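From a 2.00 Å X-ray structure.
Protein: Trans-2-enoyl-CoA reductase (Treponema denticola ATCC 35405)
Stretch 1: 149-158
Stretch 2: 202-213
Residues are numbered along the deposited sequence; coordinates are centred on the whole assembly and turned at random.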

ATOM      1  N   ALA A 149       4.845   3.052  -4.237  1.00 38.02           N
ATOM      2  CA  ALA A 149       4.693   4.227  -3.389  1.00 44.56           C
ATOM      3  C   ALA A 149       6.030   4.939  -3.220  1.00 46.40           C
ATOM      4  O   ALA A 149       6.829   4.584  -2.354  1.00 55.29           O
ATOM      5  N   SER A 150       6.267   5.945  -4.055  1.00 48.61           N
ATOM      6  CA  SER A 150       7.515   6.696  -4.012  1.00 36.16           C
ATOM      7  C   SER A 150       7.257   8.185  -4.204  1.00 39.22           C
ATOM      8  O   SER A 150       6.416   8.574  -5.013  1.00 39.82           O
ATOM      9  N   PRO A 151       7.980   9.025  -3.452  1.00 34.06           N
ATOM     10  CA  PRO A 151       7.852  10.477  -3.598  1.00 39.81           C
ATOM     11  C   PRO A 151       8.551  10.973  -4.859  1.00 36.90           C
ATOM     12  O   PRO A 151       8.320  12.107  -5.281  1.00 33.64           O
ATOM     13  N   VAL A 152       9.397  10.132  -5.448  1.00 35.85           N
ATOM     14  CA  VAL A 152      10.179  10.526  -6.617  1.00 34.79           C
ATOM     15  C   VAL A 152      10.131   9.492  -7.743  1.00 34.86           C
ATOM     16  O   VAL A 152       9.970   8.295  -7.498  1.00 35.39           O
ATOM     17  N   ARG A 153      10.269   9.966  -8.977  1.00 32.46           N
ATOM     18  CA  ARG A 153      10.348   9.085 -10.138  1.00 31.53           C
ATOM     19  C   ARG A 153      11.293   9.636 -11.202  1.00 36.31           C
ATOM     20  O   ARG A 153      11.180  10.792 -11.610  1.00 31.94           O
ATOM     21  N   THR A 154      12.224   8.798 -11.645  1.00 36.10           N
ATOM     22  CA  THR A 154      13.113   9.161 -12.739  1.00 33.63           C
ATOM     23  C   THR A 154      12.515   8.703 -14.062  1.00 33.19           C
ATOM     24  O   THR A 154      12.353   7.503 -14.296  1.00 39.35           O
ATOM     25  N   ASP A 155      12.174   9.663 -14.916  1.00 32.84           N
ATOM     26  CA  ASP A 155      11.600   9.368 -16.224  1.00 34.98           C
ATOM     27  C   ASP A 155      12.559   8.504 -17.037  1.00 43.63           C
ATOM     28  O   ASP A 155      13.692   8.905 -17.301  1.00 41.11           O
ATOM     29  N   PRO A 156      12.101   7.310 -17.435  1.00 42.46           N
ATOM     30  CA  PRO A 156      12.933   6.340 -18.155  1.00 47.95           C
ATOM     31  C   PRO A 156      13.290   6.788 -19.570  1.00 52.06           C
ATOM     32  O   PRO A 156      14.206   6.227 -20.167  1.00 58.81           O
ATOM     33  N   ASP A 157      12.579   7.780 -20.095  1.00 50.06           N
ATOM     34  CA  ASP A 157      12.817   8.242 -21.460  1.00 53.60           C
ATOM     35  C   ASP A 157      13.700   9.486 -21.519  1.00 51.43           C
ATOM     36  O   ASP A 157      14.326   9.759 -22.541  1.00 55.94           O
ATOM     37  N   THR A 158      13.750  10.236 -20.423  1.00 46.17           N
ATOM     38  CA  THR A 158      14.483  11.498 -20.406  1.00 46.30           C
ATOM     39  C   THR A 158      15.583  11.527 -19.346  1.00 49.35           C
ATOM     40  O   THR A 158      16.584  12.224 -19.502  1.00 52.51           O
ATOM     41  N   VAL A 202       1.715  14.286 -10.927  1.00 25.63           N
ATOM     42  CA  VAL A 202       1.076  13.376 -11.872  1.00 28.77           C
ATOM     43  C   VAL A 202       2.109  12.440 -12.494  1.00 29.91           C
ATOM     44  O   VAL A 202       1.845  11.255 -12.704  1.00 29.13           O
ATOM     45  N   LYS A 203       3.290  12.980 -12.780  1.00 30.08           N
ATOM     46  CA  LYS A 203       4.389  12.194 -13.332  1.00 32.54           C
ATOM     47  C   LYS A 203       4.782  11.058 -12.398  1.00 29.73           C
ATOM     48  O   LYS A 203       5.120   9.962 -12.844  1.00 32.09           O
ATOM     49  N   VAL A 204       4.728  11.324 -11.097  1.00 29.96           N
ATOM     50  CA  VAL A 204       5.164  10.358 -10.097  1.00 31.11           C
ATOM     51  C   VAL A 204       4.032   9.446  -9.619  1.00 32.28           C
ATOM     52  O   VAL A 204       4.219   8.238  -9.476  1.00 29.80           O
ATOM     53  N   MET A 205       2.858  10.024  -9.387  1.00 28.49           N
ATOM     54  CA  MET A 205       1.757   9.281  -8.777  1.00 31.99           C
ATOM     55  C   MET A 205       0.641   8.889  -9.749  1.00 32.52           C
ATOM     56  O   MET A 205      -0.317   8.221  -9.362  1.00 33.40           O
ATOM     57  N   GLY A 206       0.766   9.300 -11.007  1.00 30.20           N
ATOM     58  CA  GLY A 206      -0.219   8.951 -12.017  1.00 25.74           C
ATOM     59  C   GLY A 206      -0.068   7.520 -12.500  1.00 25.01           C
ATOM     60  O   GLY A 206       0.505   6.680 -11.806  1.00 30.38           O
ATOM     61  N   GLY A 207      -0.568   7.243 -13.699  1.00 24.37           N
ATOM     62  CA  GLY A 207      -0.558   5.889 -14.225  1.00 26.93           C
ATOM     63  C   GLY A 207       0.393   5.639 -15.384  1.00 30.04           C
ATOM     64  O   GLY A 207       0.225   4.672 -16.126  1.00 31.87           O
ATOM     65  N   GLU A 208       1.396   6.497 -15.541  1.00 29.62           N
ATOM     66  CA  GLU A 208       2.351   6.345 -16.640  1.00 33.18           C
ATOM     67  C   GLU A 208       3.168   5.058 -16.543  1.00 30.65           C
ATOM     68  O   GLU A 208       3.231   4.283 -17.498  1.00 32.51           O
ATOM     69  N   ASP A 209       3.790   4.831 -15.391  1.00 26.97           N
ATOM     70  CA  ASP A 209       4.632   3.653 -15.205  1.00 33.25           C
ATOM     71  C   ASP A 209       3.813   2.369 -15.249  1.00 29.42           C
ATOM     72  O   ASP A 209       4.269   1.347 -15.762  1.00 33.64           O
ATOM     73  N   TRP A 210       2.605   2.432 -14.697  1.00 28.07           N
ATOM     74  CA  TRP A 210       1.685   1.303 -14.702  1.00 29.34           C
ATOM     75  C   TRP A 210       1.417   0.854 -16.132  1.00 28.21           C
ATOM     76  O   TRP A 210       1.554  -0.324 -16.462  1.00 26.06           O
ATOM     77  N   GLU A 211       1.041   1.808 -16.977  1.00 27.57           N
ATOM     78  CA  GLU A 211       0.751   1.530 -18.377  1.00 34.68           C
ATOM     79  C   GLU A 211       2.005   1.047 -19.101  1.00 34.17           C
ATOM     80  O   GLU A 211       1.930   0.204 -19.994  1.00 32.69           O
ATOM     81  N   ARG A 212       3.156   1.579 -18.703  1.00 28.02           N
ATOM     82  CA  ARG A 212       4.424   1.175 -19.296  1.00 30.21           C
ATOM     83  C   ARG A 212       4.731  -0.279 -18.955  1.00 34.31           C
ATOM     84  O   ARG A 212       5.200  -1.037 -19.804  1.00 37.85           O
ATOM     85  N   TRP A 213       4.458  -0.664 -17.710  1.00 31.22           N
ATOM     86  CA  TRP A 213       4.626  -2.048 -17.279  1.00 29.75           C
ATOM     87  C   TRP A 213       3.748  -2.984 -18.102  1.00 35.99           C
ATOM     88  O   TRP A 213       4.209  -4.017 -18.585  1.00 34.41           O
TER

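The contact is organised around R153, whose CA-to-CB bond points toward the second stretch from a short strand. Its chi1, chi2 and chi3 are all t, so the buried side chain runs out straight and brings its guanidinium between the end of one helix and the start of the next. There R153 NH1 serves two acceptors lying near the guanidinium plane: K203 O at 2.9 Å, a backbone carbonyl near the end of the first helix, and E208 OE1 at 3.0 Å, a salt bridge to the first turn of the next. One N-H of R153 NH2 is taken up by water 1, which accepts from R153 NH2 at 2.6 Å and donates to D209 OD1 at 2.9 Å. One face of the guanidinium lies against D209 N.

A second cation shares the site. The CA-to-CB bond of K203 points sideways to the first stretch, and chi1 lies between wells at -100°, but the end of the side chain comes nearer and K203 NZ reaches D155 OD2 at 2.8 Å and E208 OE1 at 2.7 Å. R153 NH1 and K203 NZ are just 4.3 Å apart, a closeness offset by E208 OE1, which accepts from both. The other oxygen of D155, OD1, takes the backbone N of D157 at 2.9 Å, so this carboxylate both holds its own turn and bridges to the helix.

R212, t through chi3, meets D157 (chi1 m) in a paired salt bridge: R212 NH2 to D157 OD1 at 2.8 Å and R212 NH1 to D157 OD2 at 3.0 Å. P156 covers one face of that guanidinium, its CG 3.5 Å from R212 CZ, leaving the edge for the carboxylate.

V204, chi1 t, supplies the methyl contacts: V204 CG2 lies 3.9 Å from R153 CB, while V204 CG1 sits close to a carbonyl, 3.2 Å from S150 O. S150 OG turns back to its own stretch, donating to V152 O at 2.8 Å. The rule is economical: extended arginines, shared carboxylates and one bridging water.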

ATOM      1  CB  ALA A 149       4.126   3.834  -2.036  1.00 46.03           C
ATOM      2  CB  SER A 150       8.478   6.189  -5.085  1.00 39.44           C
ATOM      3  OG  SER A 150       9.688   6.928  -5.076  1.00 42.21           O
ATOM      4  CB  PRO A 151       8.570  11.012  -2.359  1.00 35.15           C
ATOM      5  CG  PRO A 151       9.582   9.969  -2.043  1.00 35.38           C
ATOM      6  CD  PRO A 151       8.932   8.658  -2.389  1.00 36.59           C
ATOM      7  CB  VAL A 152      11.655  10.789  -6.246  1.00 35.29           C
ATOM      8  CG1 VAL A 152      11.763  11.946  -5.266  1.00 41.91           C
ATOM      9  CG2 VAL A 152      12.293   9.536  -5.666  1.00 38.40           C
ATOM     10  CB  ARG A 153       8.967   8.855 -10.755  1.00 31.45           C
ATOM     11  CG  ARG A 153       9.018   8.131 -12.098  1.00 32.64           C
ATOM     12  CD  ARG A 153       7.633   7.867 -12.664  1.00 33.57           C
ATOM     13  NE  ARG A 153       7.693   7.166 -13.944  1.00 31.17           N
ATOM     14  CZ  ARG A 153       7.120   7.598 -15.064  1.00 32.78           C
ATOM     15  NH1 ARG A 153       6.434   8.732 -15.069  1.00 30.50           N
ATOM     16  NH2 ARG A 153       7.230   6.891 -16.181  1.00 29.38           N
ATOM     17  CB  THR A 154      14.509   8.533 -12.570  1.00 36.44           C
ATOM     18  OG1 THR A 154      15.067   8.933 -11.312  1.00 31.42           O
ATOM     19  CG2 THR A 154      15.433   8.977 -13.693  1.00 33.28           C
ATOM     20  CB  ASP A 155      11.286  10.669 -16.969  1.00 39.79           C
ATOM     21  CG  ASP A 155      10.380  10.457 -18.173  1.00 44.27           C
ATOM     22  OD1 ASP A 155      10.615   9.513 -18.956  1.00 52.21           O
ATOM     23  OD2 ASP A 155       9.425  11.244 -18.337  1.00 46.70           O
ATOM     24  CB  PRO A 156      12.040   5.097 -18.212  1.00 43.50           C
ATOM     25  CG  PRO A 156      10.654   5.635 -18.147  1.00 41.67           C
ATOM     26  CD  PRO A 156      10.730   6.813 -17.227  1.00 42.75           C
ATOM     27  CB  ASP A 157      11.493   8.508 -22.181  1.00 50.15           C
ATOM     28  CG  ASP A 157      10.694   7.243 -22.420  1.00 50.77           C
ATOM     29  OD1 ASP A 157      11.306   6.157 -22.502  1.00 50.42           O
ATOM     30  OD2 ASP A 157       9.452   7.334 -22.532  1.00 57.93           O
ATOM     31  CB  THR A 158      13.536  12.694 -20.190  1.00 52.46           C
ATOM     32  OG1 THR A 158      12.915  12.593 -18.903  1.00 50.91           O
ATOM     33  CG2 THR A 158      12.458  12.722 -21.264  1.00 39.70           C
ATOM     34  CB  VAL A 202       0.332  14.146 -12.984  1.00 32.54           C
ATOM     35  CG1 VAL A 202      -0.227  13.188 -14.025  1.00 26.21           C
ATOM     36  CG2 VAL A 202      -0.781  14.996 -12.388  1.00 29.93           C
ATOM     37  CB  LYS A 203       5.605  13.087 -13.592  1.00 36.67           C
ATOM     38  CG  LYS A 203       5.775  13.513 -15.040  1.00 36.29           C
ATOM     39  CD  LYS A 203       6.117  12.322 -15.920  1.00 41.78           C
ATOM     40  CE  LYS A 203       6.324  12.740 -17.365  1.00 50.25           C
ATOM     41  NZ  LYS A 203       6.624  11.574 -18.242  1.00 37.54           N
ATOM     42  CB  VAL A 204       5.803  11.068  -8.883  1.00 30.30           C
ATOM     43  CG1 VAL A 204       6.214  10.060  -7.826  1.00 28.48           C
ATOM     44  CG2 VAL A 204       7.000  11.895  -9.323  1.00 31.23           C
ATOM     45  CB  MET A 205       1.177  10.069  -7.600  1.00 32.18           C
ATOM     46  CG  MET A 205       2.198  10.406  -6.525  1.00 33.19           C
ATOM     47  SD  MET A 205       1.486  11.355  -5.170  1.00 45.15           S
ATOM     48  CE  MET A 205       0.233  10.217  -4.580  1.00 54.33           C
ATOM     49  CB  GLU A 208       3.283   7.556 -16.738  1.00 26.71           C
ATOM     50  CG  GLU A 208       2.624   8.802 -17.310  1.00 34.66           C
ATOM     51  CD  GLU A 208       3.632   9.861 -17.721  1.00 46.86           C
ATOM     52  OE1 GLU A 208       4.827   9.713 -17.384  1.00 37.60           O
ATOM     53  OE2 GLU A 208       3.229  10.838 -18.387  1.00 44.08           O
ATOM     54  CB  ASP A 209       5.396   3.733 -13.885  1.00 30.74           C
ATOM     55  CG  ASP A 209       6.340   2.564 -13.692  1.00 35.00           C
ATOM     56  OD1 ASP A 209       7.184   2.327 -14.581  1.00 34.31           O
ATOM     57  OD2 ASP A 209       6.231   1.876 -12.655  1.00 31.71           O
ATOM     58  CB  TRP A 210       0.374   1.706 -14.024  1.00 26.35           C
ATOM     59  CG  TRP A 210      -0.662   0.628 -13.967  1.00 27.22           C
ATOM     60  CD1 TRP A 210      -0.457  -0.720 -14.040  1.00 23.40           C
ATOM     61  CD2 TRP A 210      -2.075   0.812 -13.825  1.00 22.84           C
ATOM     62  NE1 TRP A 210      -1.656  -1.385 -13.951  1.00 22.13           N
ATOM     63  CE2 TRP A 210      -2.665  -0.467 -13.820  1.00 28.67           C
ATOM     64  CE3 TRP A 210      -2.898   1.935 -13.704  1.00 23.96           C
ATOM     65  CZ2 TRP A 210      -4.040  -0.655 -13.694  1.00 24.43           C
ATOM     66  CZ3 TRP A 210      -4.264   1.747 -13.580  1.00 28.28           C
ATOM     67  CH2 TRP A 210      -4.820   0.462 -13.577  1.00 27.70           C
ATOM     68  CB  GLU A 211       0.186   2.778 -19.059  1.00 38.33           C
ATOM     69  CG  GLU A 211      -0.396   2.526 -20.440  1.00 41.86           C
ATOM     70  CD  GLU A 211      -1.073   3.753 -21.019  1.00 47.30           C
ATOM     71  OE1 GLU A 211      -0.671   4.880 -20.662  1.00 48.14           O
ATOM     72  OE2 GLU A 211      -2.014   3.591 -21.824  1.00 48.97           O
ATOM     73  CB  ARG A 212       5.558   2.086 -18.820  1.00 28.94           C
ATOM     74  CG  ARG A 212       6.830   1.981 -19.651  1.00 41.09           C
ATOM     75  CD  ARG A 212       7.928   2.877 -19.099  1.00 37.56           C
ATOM     76  NE  ARG A 212       9.131   2.857 -19.927  1.00 45.39           N
ATOM     77  CZ  ARG A 212       9.446   3.796 -20.813  1.00 50.05           C
ATOM     78  NH1 ARG A 212       8.649   4.842 -20.987  1.00 43.90           N
ATOM     79  NH2 ARG A 212      10.564   3.695 -21.521  1.00 43.56           N
ATOM     80  CB  TRP A 213       4.290  -2.202 -15.794  1.00 29.73           C
ATOM     81  CG  TRP A 213       5.450  -1.986 -14.871  1.00 22.15           C
ATOM     82  CD1 TRP A 213       5.759  -0.842 -14.195  1.00 28.43           C
ATOM     83  CD2 TRP A 213       6.455  -2.944 -14.519  1.00 26.80           C
ATOM     84  NE1 TRP A 213       6.897  -1.027 -13.445  1.00 25.42           N
ATOM     85  CE2 TRP A 213       7.343  -2.310 -13.626  1.00 27.64           C
ATOM     86  CE3 TRP A 213       6.692  -4.276 -14.873  1.00 29.24           C
ATOM     87  CZ2 TRP A 213       8.448  -2.962 -13.084  1.00 28.02           C
ATOM     88  CZ3 TRP A 213       7.788  -4.922 -14.331  1.00 22.01           C
ATOM     89  CH2 TRP A 213       8.652  -4.265 -13.447  1.00 25.52           C
TER
HETATM   90  O   HOH W   1       8.523   4.698 -15.502  1.00 30.48           O